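Local structure of Na-K-Cl cotransporter (Methanosarcina acetivorans, 3G40) at residues I127-I130 with I131-S135; A202-A205 with I206-Q209; L276-G279 with E280-A283. The protein is the cytoplasmic C-terminal domain of a cation-chloride cotransporter of the SLC12A family, which probably carries chloride together with cations across the membrane. All coordinates share one frame; numbering follows the deposited sequence.

Interaction 1 (I127-I130 with I131-S135); sequences IREI and IRKAS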
# COMPACT_ATOMS: atom_id res chain seq x y z
N ILE A 127 6.04 -10.02 -22.05
CA ILE A 127 6.08 -10.54 -20.69
C ILE A 127 6.24 -12.05 -20.68
O ILE A 127 7.11 -12.59 -19.99
CB ILE A 127 4.83 -10.11 -19.89
CG1 ILE A 127 4.92 -8.62 -19.55
CG2 ILE A 127 4.68 -10.95 -18.63
CD1 ILE A 127 3.76 -8.12 -18.71
N ARG A 128 5.43 -12.73 -21.48
CA ARG A 128 5.50 -14.18 -21.62
C ARG A 128 6.88 -14.60 -22.13
O ARG A 128 7.46 -15.58 -21.67
CB ARG A 128 4.41 -14.67 -22.58
CG ARG A 128 3.75 -15.97 -22.17
CD ARG A 128 2.61 -16.31 -23.13
NE ARG A 128 1.72 -15.18 -23.32
CZ ARG A 128 0.90 -15.03 -24.37
NH1 ARG A 128 0.87 -15.94 -25.33
NH2 ARG A 128 0.13 -13.95 -24.45
N GLU A 129 7.40 -13.84 -23.10
CA GLU A 129 8.70 -14.15 -23.67
C GLU A 129 9.81 -13.96 -22.64
O GLU A 129 10.75 -14.75 -22.56
CB GLU A 129 8.97 -13.26 -24.89
CG GLU A 129 10.25 -13.59 -25.63
CD GLU A 129 10.36 -15.06 -25.97
OE1 GLU A 129 9.31 -15.72 -26.14
OE2 GLU A 129 11.50 -15.56 -26.08
N ILE A 130 9.69 -12.89 -21.85
CA ILE A 130 10.64 -12.63 -20.77
C ILE A 130 10.64 -13.78 -19.78
O ILE A 130 11.69 -14.29 -19.39
CB ILE A 130 10.29 -11.32 -20.04
CG1 ILE A 130 10.65 -10.11 -20.92
CG2 ILE A 130 11.01 -11.23 -18.71
CD1 ILE A 130 12.12 -10.04 -21.23
N ILE A 131 9.44 -14.20 -19.38
CA ILE A 131 9.26 -15.31 -18.45
C ILE A 131 9.89 -16.61 -18.97
O ILE A 131 10.55 -17.33 -18.23
CB ILE A 131 7.76 -15.54 -18.16
CG1 ILE A 131 7.21 -14.37 -17.34
CG2 ILE A 131 7.54 -16.87 -17.45
CD1 ILE A 131 5.71 -14.40 -17.16
N ARG A 132 9.67 -16.88 -20.25
CA ARG A 132 10.23 -18.07 -20.89
C ARG A 132 11.77 -18.01 -20.88
O ARG A 132 12.44 -19.00 -20.60
CB ARG A 132 9.70 -18.14 -22.32
CG ARG A 132 9.48 -19.53 -22.88
CD ARG A 132 8.97 -19.43 -24.31
NE ARG A 132 9.89 -18.65 -25.15
CZ ARG A 132 10.64 -19.16 -26.12
NH1 ARG A 132 10.57 -20.45 -26.41
NH2 ARG A 132 11.45 -18.37 -26.81
N LYS A 133 12.30 -16.83 -21.19
CA LYS A 133 13.74 -16.60 -21.25
C LYS A 133 14.44 -16.69 -19.89
O LYS A 133 15.60 -17.10 -19.81
CB LYS A 133 14.04 -15.22 -21.85
CG LYS A 133 13.65 -15.03 -23.31
CD LYS A 133 14.73 -15.52 -24.27
CE LYS A 133 14.39 -15.15 -25.71
NZ LYS A 133 15.05 -16.03 -26.72
N ALA A 134 13.74 -16.31 -18.82
CA ALA A 134 14.36 -16.23 -17.49
C ALA A 134 14.93 -17.57 -17.04
O ALA A 134 15.97 -17.63 -16.38
CB ALA A 134 13.38 -15.67 -16.45
N SER A 135 14.24 -18.65 -17.41
CA SER A 135 14.67 -19.99 -17.04
C SER A 135 16.02 -20.32 -17.66
O SER A 135 16.84 -21.01 -17.06
CB SER A 135 13.61 -21.01 -17.47
OG SER A 135 12.31 -20.54 -17.15
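At the edge of the Arg132 guanidinium, in its plane, sits OE2 of Glu129, and the carboxylate itself is turned 48° away from that plane, so the two flat groups meet at an angle and not as a flat fork. Both belong to helix 124-136, the crossover helix of a beta-alpha-beta unit between strands 112-116 and 140-145, and with Lys133 they form a salt-bridge network built on i to i+3 and i to i+4 spacing. The principal link is nearly straight: NH2 of Arg132 reaches OE2 of Glu129 at 2.9 Å, on the syn lone pair, with an N-H...O angle of 175°. A second bond, from Arg132 NE to Glu129 OE1 at 3.1 Å, is weak because its angle is poor. CG of Glu129 stands anti to the backbone N (chi1 -175°) and the chain then bends at chi2, which brings the acid forward along the helix toward both cationic side chains. Lys133 completes the network more loosely, its NZ lying 3.6 Å from Glu129 OE2, a long salt bridge. One carboxylate thus faces two cations, which would be expected to favour its charged form. Arg128, one turn before Arg132, pairs instead with Glu125.

The inward side of the same turns is apolar. Ile130 rests on Leu113 and Leu115 of the neighbouring strand, while Ile131 reaches Leu115 and Leu276. Beneath the polar network the helix keeps its regular backbone ladder, Ile131 N to Ile127 O included, and along this flank CG2 of Ile127 touches CD1 of Ile131 at 3.9 Å.

Interaction 2 (A202-A205 with I206-Q209); sequences APTA and IQAQ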
# COMPACT_ATOMS: atom_id res chain seq x y z
N ALA A 202 -8.65 -31.61 -4.65
CA ALA A 202 -8.57 -33.02 -4.96
C ALA A 202 -9.92 -33.48 -5.50
O ALA A 202 -10.96 -33.02 -5.03
CB ALA A 202 -8.20 -33.80 -3.72
N PRO A 203 -9.90 -34.39 -6.49
CA PRO A 203 -11.08 -34.94 -7.17
C PRO A 203 -11.77 -36.05 -6.38
O PRO A 203 -12.99 -36.24 -6.51
CB PRO A 203 -10.49 -35.56 -8.45
CG PRO A 203 -9.03 -35.32 -8.41
CD PRO A 203 -8.66 -34.97 -7.01
N THR A 204 -11.00 -36.79 -5.59
CA THR A 204 -11.54 -37.96 -4.89
C THR A 204 -11.16 -37.97 -3.41
O THR A 204 -10.26 -37.25 -2.99
CB THR A 204 -11.05 -39.26 -5.54
OG1 THR A 204 -9.63 -39.39 -5.38
CG2 THR A 204 -11.39 -39.27 -7.02
N ALA A 205 -11.84 -38.80 -2.63
CA ALA A 205 -11.54 -38.93 -1.21
C ALA A 205 -10.13 -39.43 -0.99
O ALA A 205 -9.41 -38.90 -0.14
CB ALA A 205 -12.54 -39.86 -0.52
N ILE A 206 -9.73 -40.44 -1.76
CA ILE A 206 -8.37 -40.97 -1.67
C ILE A 206 -7.31 -39.91 -1.97
O ILE A 206 -6.27 -39.83 -1.30
CB ILE A 206 -8.17 -42.19 -2.59
CG1 ILE A 206 -8.98 -43.38 -2.07
CG2 ILE A 206 -6.70 -42.55 -2.70
CD1 ILE A 206 -9.11 -44.53 -3.06
N GLN A 207 -7.56 -39.10 -2.99
CA GLN A 207 -6.63 -38.02 -3.31
C GLN A 207 -6.69 -36.91 -2.27
O GLN A 207 -5.66 -36.31 -1.95
CB GLN A 207 -6.89 -37.46 -4.71
CG GLN A 207 -6.55 -38.43 -5.83
CD GLN A 207 -6.60 -37.78 -7.20
OE1 GLN A 207 -6.07 -36.69 -7.40
NE2 GLN A 207 -7.22 -38.47 -8.15
N ALA A 208 -7.88 -36.64 -1.75
CA ALA A 208 -8.02 -35.59 -0.74
C ALA A 208 -7.23 -35.95 0.52
O ALA A 208 -6.52 -35.11 1.08
CB ALA A 208 -9.51 -35.32 -0.41
N GLN A 209 -7.35 -37.20 0.95
CA GLN A 209 -6.59 -37.69 2.10
C GLN A 209 -5.09 -37.58 1.85
O GLN A 209 -4.34 -37.13 2.71
CB GLN A 209 -6.93 -39.15 2.41
CG GLN A 209 -6.16 -39.71 3.61
CD GLN A 209 -6.62 -39.08 4.91
OE1 GLN A 209 -7.64 -39.47 5.47
NE2 GLN A 209 -5.86 -38.11 5.42
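Gln207 folds its side chain back over Pro203 and Thr204, the residues that lead into helix 205-222, and so packs beside an N-cap. Its CB lies 3.4 Å from OG1 of Thr204, and CG comes slightly nearer to it, at 3.3 Å. Because CG is anti to the carbonyl carbon (chi1 -68°) and the chain runs extended beyond it, the amide is carried back to the proline ring, which the side chain crosses at about a right angle. There CD of Gln207 lies 3.5 Å from CD of Pro203, OE1 approaches the same ring carbon at 3.1 Å, and NE2 lies 3.6 Å from CG of Pro203. Asn164, from a neighbouring loop, also touches both residues.

The backbone of Gln207 is held at the same time. Thr204 is the N-cap: its OG1 accepts from Gln207 N at 3.2 Å, with an N-H...O angle of 158°. Thr204 O takes Ala208 N as the first helical turn closes. On the inner side CB of Ala202 presses on Ala208, 3.5 Å from its CA and tighter than usual for two carbons, and both alanines touch Val231 of strand 228-232. One threonine hydroxyl therefore supplies the acceptor for an amide at the helix start, while aliphatic carbons flank that bond.

Interaction 3 (L276-G279 with E280-A283); sequences LDSG and EENA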
# COMPACT_ATOMS: atom_id res chain seq x y z
N LEU A 276 7.51 -18.91 -10.50
CA LEU A 276 8.07 -19.96 -11.35
C LEU A 276 9.48 -20.26 -10.88
O LEU A 276 10.30 -19.36 -10.75
CB LEU A 276 8.08 -19.50 -12.82
CG LEU A 276 8.84 -20.35 -13.84
CD1 LEU A 276 8.24 -21.74 -14.01
CD2 LEU A 276 8.88 -19.62 -15.17
N ASP A 277 9.75 -21.54 -10.62
CA ASP A 277 11.06 -21.99 -10.16
C ASP A 277 12.12 -21.88 -11.26
O ASP A 277 11.81 -21.95 -12.45
CB ASP A 277 11.01 -23.45 -9.75
CG ASP A 277 10.29 -23.67 -8.45
OD1 ASP A 277 9.83 -22.69 -7.83
OD2 ASP A 277 10.19 -24.84 -8.04
N SER A 278 13.38 -21.74 -10.85
CA SER A 278 14.48 -21.82 -11.80
C SER A 278 14.70 -23.30 -12.08
O SER A 278 15.20 -23.68 -13.14
CB SER A 278 15.75 -21.23 -11.20
OG SER A 278 16.16 -21.97 -10.06
N GLY A 279 14.33 -24.12 -11.11
CA GLY A 279 14.57 -25.55 -11.19
C GLY A 279 15.76 -25.95 -10.34
O GLY A 279 16.02 -27.13 -10.11
N GLU A 280 16.49 -24.94 -9.86
CA GLU A 280 17.68 -25.17 -9.05
C GLU A 280 17.41 -25.01 -7.55
O GLU A 280 18.24 -25.40 -6.73
CB GLU A 280 18.81 -24.24 -9.50
CG GLU A 280 19.19 -24.45 -10.96
CD GLU A 280 20.34 -23.55 -11.41
OE1 GLU A 280 20.63 -22.56 -10.71
OE2 GLU A 280 20.95 -23.85 -12.46
N GLU A 281 16.27 -24.44 -7.19
CA GLU A 281 15.93 -24.29 -5.78
C GLU A 281 15.53 -25.63 -5.16
O GLU A 281 14.85 -26.45 -5.79
CB GLU A 281 14.81 -23.27 -5.56
CG GLU A 281 14.87 -22.05 -6.47
CD GLU A 281 14.04 -22.21 -7.73
OE1 GLU A 281 13.50 -21.20 -8.22
OE2 GLU A 281 13.93 -23.34 -8.24
N ASN A 282 15.97 -25.85 -3.93
CA ASN A 282 15.51 -26.96 -3.11
C ASN A 282 14.98 -26.37 -1.82
O ASN A 282 15.73 -26.19 -0.86
CB ASN A 282 16.65 -27.95 -2.83
CG ASN A 282 16.18 -29.17 -2.04
OD1 ASN A 282 15.20 -29.11 -1.29
ND2 ASN A 282 16.89 -30.28 -2.21
N ALA A 283 13.69 -26.04 -1.82
CA ALA A 283 13.10 -25.30 -0.71
C ALA A 283 13.28 -26.01 0.63
O ALA A 283 13.68 -25.39 1.61
CB ALA A 283 11.62 -25.02 -0.98
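Both carboxylate oxygens of Glu281 reach back to successive backbone amides. OE1 accepts from Ser278 N at 2.7 Å, nearly straight and on the syn side, though 28° out of the carboxylate plane; OE2 is met from above that plane by Gly279 N at 3.0 Å. The glutamate chain, bent at chi2 (93°), turns inward to make this possible. Ser278 adds a bond of its own, its OG accepting from Glu280 N at 3.0 Å. Side-chain acceptors thus hold together the loop that links strand 271-276, part of the mixed sheet of this alpha/beta domain, to the short helix 283-286. Within it Gly279, at phi 102°, takes a backbone shape that a side chain would strain. Were Glu281 replaced by an alanine, the amides of Ser278 and Gly279 would probably lose their acceptors and loop 278-281 would be freer to change shape.

Farther out, Asp277 OD1 stands 4.0 Å from Glu281 OE1, a like-charge pair, but the Asp277 carboxylate is engaged by the backbone N atoms of Asp179 and Leu180 at the start of helix 179-192. Glu280 turns instead to Arg138, with which it forms a salt bridge. Beyond this loop Asn282 is the N-cap of the final helix, where its OD1 accepts from Ala285 N.

Along the chain the three contacts come in series; interaction 1 falls in the first of the two sequence-family parts of this C-terminal domain, and interactions 2 and 3 in the second. The mixed sheet unites them: strand 271-276, which leads into interaction 3, is antiparallel to its neighbour 140-145, the strand that follows the helix of interaction 1. The centres of interactions 1 and 3 are about 15 Å apart, and they touch where CG2 of Ile131 packs 3.8 Å from CD2 of Leu276, so the end of the chain is joined to the first half of the domain. Interaction 2 sits near one end of the sheet, beside outermost strand 228-232, its centre about 34 Å from that of interaction 1 and about 27 Å from that of interaction 3.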